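Local coordinates for protein ethylbenzene dehydrogenase alpha-subunit (Aromatoleum aromaticum, PDB 2IVF) that is the alpha subunit of a molybdopterin oxidoreductase family enzyme and holds MGD, MD1, a molybdenum atom and an iron/sulfur cluster, at residues K354-F359 with T807-A812; D330-V335 with P380-T385; F671-R676 with E760-E765; G751-D756 with G766-L771. All coordinates share one frame; numbering follows the deposited sequence.

Interaction 1. Residues K354-F359 with T807-A812; sequences KQFYFF and THTRRA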
# COMPACT_ATOMS: atom_id res chain seq x y z
N LYS A 354 11.73 -29.36 37.80
CA LYS A 354 12.15 -28.41 36.81
C LYS A 354 13.56 -27.89 37.11
O LYS A 354 13.96 -26.87 36.58
CB LYS A 354 11.12 -27.28 36.71
CG LYS A 354 9.76 -27.80 36.18
CD LYS A 354 9.08 -26.83 35.26
CE LYS A 354 8.46 -25.66 35.99
NZ LYS A 354 7.91 -24.68 35.02
N GLN A 355 14.30 -28.59 37.97
CA GLN A 355 15.71 -28.31 38.15
C GLN A 355 16.48 -29.19 37.16
O GLN A 355 16.41 -30.42 37.19
CB GLN A 355 16.16 -28.57 39.59
CG GLN A 355 17.68 -28.43 39.83
CD GLN A 355 18.20 -27.02 39.56
OE1 GLN A 355 17.91 -26.10 40.32
NE2 GLN A 355 18.98 -26.85 38.51
N PHE A 356 17.22 -28.55 36.29
CA PHE A 356 17.89 -29.27 35.21
C PHE A 356 19.40 -29.21 35.35
O PHE A 356 19.92 -28.59 36.31
CB PHE A 356 17.41 -28.78 33.86
CG PHE A 356 15.93 -28.85 33.70
CD1 PHE A 356 15.24 -30.03 33.91
CD2 PHE A 356 15.21 -27.75 33.31
CE1 PHE A 356 13.89 -30.09 33.75
CE2 PHE A 356 13.85 -27.82 33.14
CZ PHE A 356 13.19 -28.99 33.36
N TYR A 357 20.11 -29.89 34.44
CA TYR A 357 21.54 -30.09 34.58
C TYR A 357 22.38 -29.76 33.38
O TYR A 357 21.98 -30.01 32.23
CB TYR A 357 21.81 -31.53 34.95
CG TYR A 357 21.35 -31.90 36.34
CD1 TYR A 357 22.21 -31.81 37.42
CD2 TYR A 357 20.04 -32.30 36.56
CE1 TYR A 357 21.80 -32.09 38.65
CE2 TYR A 357 19.62 -32.60 37.80
CZ TYR A 357 20.50 -32.51 38.85
OH TYR A 357 20.11 -32.84 40.12
N PHE A 358 23.54 -29.19 33.67
CA PHE A 358 24.68 -29.16 32.76
C PHE A 358 25.57 -30.36 33.07
O PHE A 358 25.43 -31.02 34.10
CB PHE A 358 25.55 -27.92 33.00
CG PHE A 358 24.86 -26.60 32.76
CD1 PHE A 358 24.20 -26.34 31.60
CD2 PHE A 358 24.93 -25.60 33.72
CE1 PHE A 358 23.62 -25.09 31.39
CE2 PHE A 358 24.35 -24.36 33.50
CZ PHE A 358 23.70 -24.10 32.33
N PHE A 359 26.51 -30.62 32.17
CA PHE A 359 27.60 -31.51 32.52
C PHE A 359 28.85 -30.66 32.60
O PHE A 359 29.12 -29.86 31.71
CB PHE A 359 27.79 -32.64 31.52
CG PHE A 359 28.66 -33.75 32.06
CD1 PHE A 359 30.03 -33.71 31.91
CD2 PHE A 359 28.10 -34.78 32.79
CE1 PHE A 359 30.85 -34.70 32.43
CE2 PHE A 359 28.91 -35.78 33.32
CZ PHE A 359 30.29 -35.73 33.13
N THR A 807 10.46 -19.72 30.49
CA THR A 807 10.28 -21.00 29.81
C THR A 807 10.48 -22.14 30.84
O THR A 807 11.02 -21.92 31.91
CB THR A 807 11.31 -21.22 28.68
OG1 THR A 807 12.65 -21.18 29.19
CG2 THR A 807 11.18 -20.26 27.54
N HIS A 808 10.00 -23.33 30.48
CA HIS A 808 10.27 -24.58 31.20
C HIS A 808 11.71 -24.68 31.75
O HIS A 808 11.92 -24.95 32.95
CB HIS A 808 10.00 -25.73 30.25
CG HIS A 808 9.93 -27.07 30.92
ND1 HIS A 808 8.95 -27.40 31.84
CD2 HIS A 808 10.70 -28.18 30.78
CE1 HIS A 808 9.13 -28.65 32.24
NE2 HIS A 808 10.18 -29.15 31.60
N THR A 809 12.67 -24.51 30.85
CA THR A 809 14.12 -24.61 31.14
C THR A 809 14.76 -23.35 31.68
O THR A 809 15.97 -23.35 32.03
CB THR A 809 14.91 -24.96 29.87
OG1 THR A 809 14.73 -23.93 28.88
CG2 THR A 809 14.50 -26.34 29.32
N ARG A 810 13.98 -22.27 31.73
CA ARG A 810 14.44 -20.91 32.08
C ARG A 810 15.41 -20.31 31.06
O ARG A 810 16.02 -19.26 31.28
CB ARG A 810 15.05 -20.85 33.46
CG ARG A 810 14.02 -20.95 34.58
CD ARG A 810 13.23 -19.62 34.74
NE ARG A 810 12.02 -19.83 35.55
CZ ARG A 810 11.97 -19.72 36.86
NH1 ARG A 810 13.05 -19.39 37.54
NH2 ARG A 810 10.84 -19.96 37.52
N ARG A 811 15.54 -20.99 29.93
CA ARG A 811 16.42 -20.58 28.87
C ARG A 811 15.71 -20.50 27.54
O ARG A 811 14.53 -20.82 27.42
CB ARG A 811 17.60 -21.54 28.78
CG ARG A 811 18.48 -21.46 30.01
CD ARG A 811 19.03 -22.81 30.48
NE ARG A 811 20.03 -22.49 31.48
CZ ARG A 811 19.76 -22.17 32.75
NH1 ARG A 811 18.53 -22.25 33.22
NH2 ARG A 811 20.76 -21.84 33.55
N ALA A 812 16.41 -19.95 26.54
CA ALA A 812 15.88 -19.91 25.19
C ALA A 812 15.93 -21.38 24.77
O ALA A 812 17.00 -21.95 24.72
CB ALA A 812 16.70 -19.06 24.30
O HOH W 1 13.40 -24.79 34.99
O HOH W 2 6.67 -26.39 32.60
O HOH W 3 10.66 -22.80 34.75

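Interaction 2. Residues D330-V335 with P380-T385; sequences DLPLLV and PALEGT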
# COMPACT_ATOMS: atom_id res chain seq x y z
N ASP A 330 19.04 -23.89 26.01
CA ASP A 330 18.94 -25.22 26.55
C ASP A 330 19.91 -26.16 25.87
O ASP A 330 19.96 -27.32 26.23
CB ASP A 330 17.50 -25.74 26.50
CG ASP A 330 16.99 -25.99 25.09
OD1 ASP A 330 17.53 -25.39 24.13
OD2 ASP A 330 16.01 -26.78 24.96
N LEU A 331 20.71 -25.67 24.92
CA LEU A 331 21.61 -26.56 24.19
C LEU A 331 22.56 -27.36 25.10
O LEU A 331 22.86 -28.51 24.80
CB LEU A 331 22.38 -25.82 23.07
CG LEU A 331 21.60 -25.18 21.92
CD1 LEU A 331 22.55 -24.99 20.73
CD2 LEU A 331 20.38 -25.93 21.52
N PRO A 332 23.07 -26.77 26.20
CA PRO A 332 23.86 -27.62 27.12
C PRO A 332 23.08 -28.41 28.17
O PRO A 332 23.70 -29.08 28.97
CB PRO A 332 24.75 -26.59 27.82
CG PRO A 332 23.91 -25.40 27.89
CD PRO A 332 23.14 -25.34 26.59
N LEU A 333 21.75 -28.33 28.21
CA LEU A 333 21.02 -29.04 29.26
C LEU A 333 20.93 -30.50 28.88
O LEU A 333 20.80 -30.84 27.70
CB LEU A 333 19.63 -28.46 29.51
CG LEU A 333 19.60 -27.05 30.10
CD1 LEU A 333 18.17 -26.57 30.26
CD2 LEU A 333 20.31 -26.97 31.47
N LEU A 334 20.98 -31.34 29.90
CA LEU A 334 21.01 -32.78 29.71
C LEU A 334 19.62 -33.39 29.59
O LEU A 334 18.68 -33.02 30.31
CB LEU A 334 21.74 -33.43 30.84
CG LEU A 334 23.23 -33.11 30.99
CD1 LEU A 334 23.71 -33.76 32.33
CD2 LEU A 334 24.03 -33.66 29.81
N VAL A 335 19.54 -34.34 28.66
CA VAL A 335 18.34 -35.04 28.32
C VAL A 335 18.63 -36.51 28.50
O VAL A 335 19.73 -36.98 28.22
CB VAL A 335 17.91 -34.70 26.86
CG1 VAL A 335 16.65 -35.45 26.51
CG2 VAL A 335 17.67 -33.23 26.72
N PRO A 380 29.69 -25.24 30.51
CA PRO A 380 29.02 -26.53 30.40
C PRO A 380 29.49 -27.31 29.19
O PRO A 380 29.89 -26.72 28.19
CB PRO A 380 27.54 -26.15 30.22
CG PRO A 380 27.43 -24.74 30.66
CD PRO A 380 28.75 -24.11 30.44
N ALA A 381 29.41 -28.63 29.26
CA ALA A 381 29.63 -29.50 28.10
C ALA A 381 28.60 -29.20 27.04
O ALA A 381 27.46 -28.84 27.36
CB ALA A 381 29.53 -30.99 28.51
N LEU A 382 29.00 -29.33 25.78
CA LEU A 382 28.06 -29.35 24.66
C LEU A 382 28.15 -30.71 24.02
O LEU A 382 27.19 -31.50 24.04
CB LEU A 382 28.38 -28.25 23.66
CG LEU A 382 27.88 -26.86 24.05
CD1 LEU A 382 28.16 -25.90 22.93
CD2 LEU A 382 26.38 -26.84 24.40
N GLU A 383 29.31 -31.02 23.45
CA GLU A 383 29.48 -32.30 22.78
C GLU A 383 29.60 -33.40 23.82
O GLU A 383 30.21 -33.22 24.87
CB GLU A 383 30.71 -32.27 21.86
CG GLU A 383 30.59 -31.27 20.65
CD GLU A 383 31.02 -29.85 20.99
OE1 GLU A 383 31.24 -29.58 22.19
OE2 GLU A 383 31.13 -29.00 20.05
N GLY A 384 29.02 -34.56 23.53
CA GLY A 384 29.28 -35.74 24.33
C GLY A 384 28.07 -36.54 24.76
O GLY A 384 26.93 -36.07 24.76
N THR A 385 28.33 -37.77 25.13
CA THR A 385 27.32 -38.57 25.77
C THR A 385 27.90 -39.03 27.08
O THR A 385 29.06 -39.42 27.16
CB THR A 385 26.85 -39.73 24.86
OG1 THR A 385 26.41 -39.18 23.61
CG2 THR A 385 25.69 -40.45 25.51
O HOH W 4 26.30 -29.34 29.62

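Interaction 3. Residues F671-R676 with E760-E765; sequences FTFVDR and EKFKKE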
# COMPACT_ATOMS: atom_id res chain seq x y z
N PHE A 671 3.90 8.23 19.10
CA PHE A 671 2.45 8.40 18.98
C PHE A 671 2.16 9.68 18.25
O PHE A 671 2.84 10.69 18.44
CB PHE A 671 1.84 8.56 20.37
CG PHE A 671 1.68 7.29 21.10
CD1 PHE A 671 2.75 6.70 21.74
CD2 PHE A 671 0.45 6.67 21.15
CE1 PHE A 671 2.59 5.51 22.45
CE2 PHE A 671 0.27 5.49 21.85
CZ PHE A 671 1.36 4.92 22.50
N THR A 672 1.10 9.67 17.47
CA THR A 672 0.78 10.85 16.62
C THR A 672 -0.67 11.20 16.84
O THR A 672 -1.56 10.33 16.98
CB THR A 672 1.11 10.57 15.14
OG1 THR A 672 2.53 10.40 15.00
CG2 THR A 672 0.66 11.69 14.19
N PHE A 673 -0.89 12.51 16.94
CA PHE A 673 -2.20 13.11 17.14
C PHE A 673 -3.01 13.22 15.86
O PHE A 673 -2.50 13.56 14.79
CB PHE A 673 -2.00 14.50 17.73
CG PHE A 673 -3.26 15.28 17.93
CD1 PHE A 673 -4.26 14.80 18.75
CD2 PHE A 673 -3.44 16.49 17.32
CE1 PHE A 673 -5.46 15.55 18.96
CE2 PHE A 673 -4.59 17.25 17.53
CZ PHE A 673 -5.60 16.77 18.36
N VAL A 674 -4.29 12.88 15.96
CA VAL A 674 -5.18 13.02 14.86
C VAL A 674 -6.27 13.97 15.31
O VAL A 674 -7.06 13.65 16.19
CB VAL A 674 -5.77 11.68 14.37
CG1 VAL A 674 -6.71 11.94 13.17
CG2 VAL A 674 -4.69 10.64 14.01
N ASP A 675 -6.30 15.14 14.70
CA ASP A 675 -7.27 16.12 15.04
C ASP A 675 -8.61 15.82 14.37
O ASP A 675 -8.70 15.08 13.38
CB ASP A 675 -6.79 17.53 14.63
CG ASP A 675 -7.36 18.64 15.52
OD1 ASP A 675 -8.27 18.42 16.36
OD2 ASP A 675 -6.89 19.79 15.36
N ARG A 676 -9.64 16.43 14.90
CA ARG A 676 -10.90 16.55 14.19
C ARG A 676 -10.77 17.78 13.26
O ARG A 676 -11.08 18.89 13.64
CB ARG A 676 -12.02 16.66 15.21
CG ARG A 676 -13.43 16.64 14.63
CD ARG A 676 -14.44 16.79 15.75
NE ARG A 676 -15.83 16.64 15.34
CZ ARG A 676 -16.63 17.64 14.94
NH1 ARG A 676 -16.19 18.89 14.84
NH2 ARG A 676 -17.88 17.38 14.62
N GLU A 760 -2.57 19.27 25.81
CA GLU A 760 -2.22 20.55 25.20
C GLU A 760 -0.89 20.44 24.43
O GLU A 760 -0.78 20.91 23.28
CB GLU A 760 -2.15 21.60 26.29
CG GLU A 760 -1.78 22.99 25.79
CD GLU A 760 -2.96 23.75 25.20
OE1 GLU A 760 -4.04 23.13 24.96
OE2 GLU A 760 -2.80 24.99 25.02
N LYS A 761 0.12 19.81 25.03
CA LYS A 761 1.42 19.71 24.34
C LYS A 761 1.28 18.78 23.14
O LYS A 761 1.77 19.06 22.04
CB LYS A 761 2.51 19.18 25.27
CG LYS A 761 2.96 20.11 26.38
CD LYS A 761 4.31 19.62 26.95
CE LYS A 761 4.64 20.26 28.30
NZ LYS A 761 5.94 19.72 28.85
N PHE A 762 0.59 17.67 23.35
CA PHE A 762 0.37 16.69 22.28
C PHE A 762 -0.35 17.29 21.06
O PHE A 762 0.06 17.04 19.92
CB PHE A 762 -0.45 15.52 22.82
CG PHE A 762 -0.50 14.32 21.90
CD1 PHE A 762 0.65 13.82 21.31
CD2 PHE A 762 -1.67 13.65 21.70
CE1 PHE A 762 0.61 12.70 20.51
CE2 PHE A 762 -1.72 12.55 20.91
CZ PHE A 762 -0.59 12.08 20.30
N LYS A 763 -1.42 18.05 21.31
CA LYS A 763 -2.18 18.69 20.23
C LYS A 763 -1.32 19.67 19.44
O LYS A 763 -1.46 19.79 18.23
CB LYS A 763 -3.33 19.54 20.77
CG LYS A 763 -4.71 18.94 20.82
CD LYS A 763 -5.73 20.04 21.24
CE LYS A 763 -5.21 20.92 22.37
NZ LYS A 763 -6.19 21.96 22.98
N LYS A 764 -0.46 20.39 20.14
CA LYS A 764 0.37 21.40 19.50
C LYS A 764 1.50 20.79 18.66
O LYS A 764 1.70 21.19 17.51
CB LYS A 764 0.91 22.38 20.54
CG LYS A 764 -0.18 23.24 21.17
CD LYS A 764 0.40 24.24 22.15
CE LYS A 764 -0.57 25.38 22.47
NZ LYS A 764 -0.05 26.18 23.62
N GLU A 765 2.22 19.82 19.23
CA GLU A 765 3.37 19.20 18.59
C GLU A 765 2.94 18.18 17.56
O GLU A 765 3.59 17.96 16.56
CB GLU A 765 4.22 18.51 19.65
CG GLU A 765 4.63 19.46 20.71
CD GLU A 765 5.80 18.98 21.51
OE1 GLU A 765 5.94 17.76 21.70
OE2 GLU A 765 6.56 19.89 21.94

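Interaction 4. Residues G751-D756 with G766-L771; sequences GVFAKD and GQTRFL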
# COMPACT_ATOMS: atom_id res chain seq x y z
N GLY A 751 4.20 5.96 32.18
CA GLY A 751 5.53 6.28 31.66
C GLY A 751 5.72 6.27 30.15
O GLY A 751 6.85 6.39 29.65
N VAL A 752 4.65 6.09 29.41
CA VAL A 752 4.72 6.07 27.95
C VAL A 752 4.91 7.49 27.44
O VAL A 752 5.67 7.73 26.50
CB VAL A 752 3.47 5.37 27.36
CG1 VAL A 752 3.28 5.67 25.88
CG2 VAL A 752 3.54 3.84 27.65
N PHE A 753 4.27 8.43 28.11
CA PHE A 753 4.52 9.85 27.89
C PHE A 753 5.19 10.32 29.17
O PHE A 753 4.99 9.75 30.24
CB PHE A 753 3.21 10.60 27.69
CG PHE A 753 2.59 10.48 26.32
CD1 PHE A 753 3.12 9.68 25.32
CD2 PHE A 753 1.39 11.14 26.06
CE1 PHE A 753 2.49 9.57 24.09
CE2 PHE A 753 0.75 11.02 24.82
CZ PHE A 753 1.29 10.24 23.85
N ALA A 754 5.97 11.39 29.05
CA ALA A 754 6.46 12.09 30.21
C ALA A 754 5.32 12.53 31.08
O ALA A 754 4.19 12.79 30.61
CB ALA A 754 7.29 13.28 29.79
N LYS A 755 5.57 12.58 32.38
CA LYS A 755 4.52 12.98 33.34
C LYS A 755 3.93 14.37 33.06
O LYS A 755 2.77 14.60 33.31
CB LYS A 755 5.05 12.93 34.75
CG LYS A 755 6.00 14.06 35.07
CD LYS A 755 6.58 13.97 36.49
CE LYS A 755 7.54 15.17 36.75
NZ LYS A 755 8.38 15.07 38.02
N ASP A 756 4.73 15.28 32.53
CA ASP A 756 4.26 16.64 32.16
C ASP A 756 3.83 16.81 30.69
O ASP A 756 3.64 17.91 30.20
CB ASP A 756 5.35 17.67 32.52
CG ASP A 756 6.64 17.50 31.71
OD1 ASP A 756 6.77 16.53 30.93
OD2 ASP A 756 7.52 18.36 31.85
N GLY A 766 1.84 17.50 17.82
CA GLY A 766 1.34 16.53 16.86
C GLY A 766 1.90 15.13 16.95
O GLY A 766 1.30 14.18 16.41
N GLN A 767 3.01 14.98 17.63
CA GLN A 767 3.56 13.65 17.86
C GLN A 767 4.67 13.70 18.90
O GLN A 767 5.28 14.74 19.15
CB GLN A 767 4.12 13.02 16.57
CG GLN A 767 5.36 13.66 16.15
CD GLN A 767 5.98 12.99 14.91
OE1 GLN A 767 5.52 13.25 13.81
NE2 GLN A 767 7.02 12.16 15.08
N THR A 768 4.92 12.54 19.49
CA THR A 768 5.97 12.36 20.47
C THR A 768 6.44 10.92 20.51
O THR A 768 5.63 9.99 20.46
CB THR A 768 5.54 12.80 21.92
OG1 THR A 768 6.73 13.02 22.65
CG2 THR A 768 4.66 11.78 22.69
N ARG A 769 7.76 10.75 20.60
CA ARG A 769 8.36 9.43 20.90
C ARG A 769 7.86 8.89 22.21
O ARG A 769 7.76 9.59 23.20
CB ARG A 769 9.89 9.54 20.94
CG ARG A 769 10.51 9.40 19.59
CD ARG A 769 11.86 9.89 19.63
NE ARG A 769 12.73 9.28 18.64
CZ ARG A 769 13.04 9.79 17.46
NH1 ARG A 769 12.43 10.85 16.99
NH2 ARG A 769 13.96 9.16 16.72
N PHE A 770 7.53 7.62 22.25
CA PHE A 770 7.17 7.02 23.51
C PHE A 770 8.39 6.74 24.37
O PHE A 770 9.52 6.52 23.85
CB PHE A 770 6.24 5.82 23.34
CG PHE A 770 6.77 4.66 22.52
CD1 PHE A 770 7.71 3.77 23.05
CD2 PHE A 770 6.15 4.33 21.32
CE1 PHE A 770 8.11 2.62 22.31
CE2 PHE A 770 6.52 3.20 20.62
CZ PHE A 770 7.49 2.34 21.12
N LEU A 771 8.21 6.80 25.66
CA LEU A 771 9.35 6.71 26.56
C LEU A 771 9.45 5.36 27.27
O LEU A 771 10.38 5.11 28.04
CB LEU A 771 9.27 7.82 27.59
CG LEU A 771 9.22 9.23 27.00
CD1 LEU A 771 9.12 10.22 28.13
CD2 LEU A 771 10.49 9.47 26.17

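Interaction 1. Residues K354-F359 with T807-A812
Phe-356, with CG anti to its own carbonyl carbon (chi1 -55°), and His-808, with CG anti to its backbone N (chi1 -167°), send their side chains across one another at about a right angle. Phe-356 CZ lies 3.5 Å from His-808 NE2, and the two ring planes are inclined obliquely at 45°. The rim of the phenyl ring also meets the backbone opposite: Phe-356 CE2 is 3.5 Å from His-808 O, which sits near the ring plane. Lys-354 brings CD to 3.5 Å from His-808 ND1. The contact thus joins the antiparallel hairpin of strands 356-360 and 365-369 to a type I turn, Thr-807 to Arg-810, with an ST turn in which Thr-809 OG1 accepts from Arg-811 N; this hydroxyl is also hydrogen-bonded to Gln-813 OE1. In the imidazole plane a water lies 2.6 Å from His-808 ND1. Lys-354 NZ, whose charge is paired with Glu-950, donates to the same water at 3.2 Å. Further along the strand, Phe-358 CZ meets Arg-811 NH2 tip to tip at 3.9 Å. Two carbonyls hold this guanidinium: Thr-809 O lies in its plane and accepts from Arg-811 NH1 at 3.0 Å, and NH2 donates to Ser-370 O.

Interaction 2. Residues D330-V335 with P380-T385
Pro-332 makes the tight part of this contact, pressing its ring carbons against three consecutive residues of the 380-385 loop. Its CB is 3.7 Å from Pro-380 CB, a proline-to-proline touch, and Pro-332 CB also lies 3.6 Å from Ala-381 O. Leu-382 runs beside the proline, both side chains pointing the same way. In Leu-382, chi1 of -80° puts CG anti to the carbonyl carbon; from there the CD2 branch meets Pro-332 at 3.8 Å from N, an atom without a hydrogen to donate. The same methyl comes more loosely, at 4.3 Å, to Leu-331 CB. Phe-358 and Cys-326 complete this apolar patch. On the looser side the two backbones are joined through a water, which donates 2.7 Å to Pro-332 O and 2.6 Å to Ala-381 O and so satisfies two buried carbonyls at once. Beyond Leu-382 the loop heads outward through the partly exposed Glu-383 and Gly-384 to the exposed Thr-385; Glu-383 forms a salt bridge with Arg-322. Pro-332 itself is carried by a type I turn, closed by Leu-333 N donating to Asp-330 O at 2.9 Å. The arrangement brings together the approaches to the two outer strands, 334-336 and 385-389, of a three-stranded antiparallel sheet whose central strand is 395-400.

Interaction 3. Residues F671-R676 with E760-E765
Phe-673 and Phe-762 pack helix 759-765 onto strand 670-676, the central strand of a three-stranded antiparallel sheet; the short helix and strand axes cross at -82°, 7.9 Å apart. Starting from the strand, Phe-673 CB lies over the face of the Phe-762 ring, 3.9 Å from its centroid, as a CH-pi contact. The side chain then leaves with CG anti to the backbone N (chi1 177°). Phe-673 CD1 is 4.0 Å from Phe-762 CE2. The two rings form an offset edge-to-face pair with planes at 64°, the edge of Phe-673 turned to the face of Phe-762. Lys-763 CA sits over one face of the Phe-673 ring, 3.9 Å from both CD2 and CE2, a second CH-pi contact. Phe-673 CE1 is 3.9 Å from Lys-763 CG, and at the tip Phe-673 CZ meets Lys-763 CG at 3.4 Å, the two side chains lying side by side. The lysine uses its aliphatic part here and carries NZ away to a salt bridge with Glu-760. Thr-672 points to the other side of the sheet, where its hydroxyl is bonded to Ser-91 O, in the iron-sulfur cluster pocket. Phe-762 meanwhile ends close against the strand backbone, with CZ 3.4 Å from Phe-673 N and CE1 3.6 Å from Phe-671 O, which lies in the plane of the ring at its edge.

Interaction 4. Residues G751-D756 with G766-L771
Val-752 and Leu-771 tie the loop before helix 759-765 to the chain just after strand 767-769, an outer strand of a three-stranded antiparallel sheet, so that the short helix is bracketed by a loop and a strand that meet. Polar contacts centre on one carbonyl. Leu-771 N donates to Val-752 O at 2.8 Å, nearly straight at 160° and tilted 26° from the carbonyl plane, and Phe-770 CA offers the same oxygen a CA-H...O contact of 3.4 Å. The aromatic contact belongs to Phe-753, whose ring has the methyl of Thr-768 over one face: Thr-768 CG2 stands 3.4 Å from Phe-753 CE1. That methyl lies between the backbone N and carbonyl carbon of its residue, while OG1 takes the position anti to N (chi1 -160°). Tyr-757, from the loop, and Phe-671, from strand 670-676, each meet the Phe-753 ring edge-to-face. Arg-769 points away from the loop and is bonded to Pro-113 O. Apolar contacts surround the backbone bond. Val-752 CG1 touches Phe-770 CB at 3.9 Å, the side chains crossing at a slant, and Ala-754 CB meets Leu-771 CD1 at 3.9 Å. Leu-771, more exposed, also sets its side chain against the loop backbone: its CB is 3.5 Å from Gly-751 O, and its CD1 is 3.5 Å from Ala-754 N.

The four contacts fall into two pairs. Interactions 1 and 2 have centres 11 Å apart and touch: Phe-359 O and Ala-381 N probably hydrogen-bond at 2.7 Å, and Phe-358 packs on Pro-332. Interactions 3 and 4 are likewise 11 Å apart and hold the same sheet, where strands 670-676 and 767-769 are neighbours. The pairs are remote, with interactions 2 and 3 having centres about 54 Å apart. Interactions 1, 2 and 3 are mostly buried, while interaction 4 reaches the surface at Leu-771. Interaction 3, helix on sheet, relies on ring faces and CH-pi contacts; interaction 4, loop against strand end, adds a direct backbone bond; interactions 1 and 2, between loops and a strand, have water bridges.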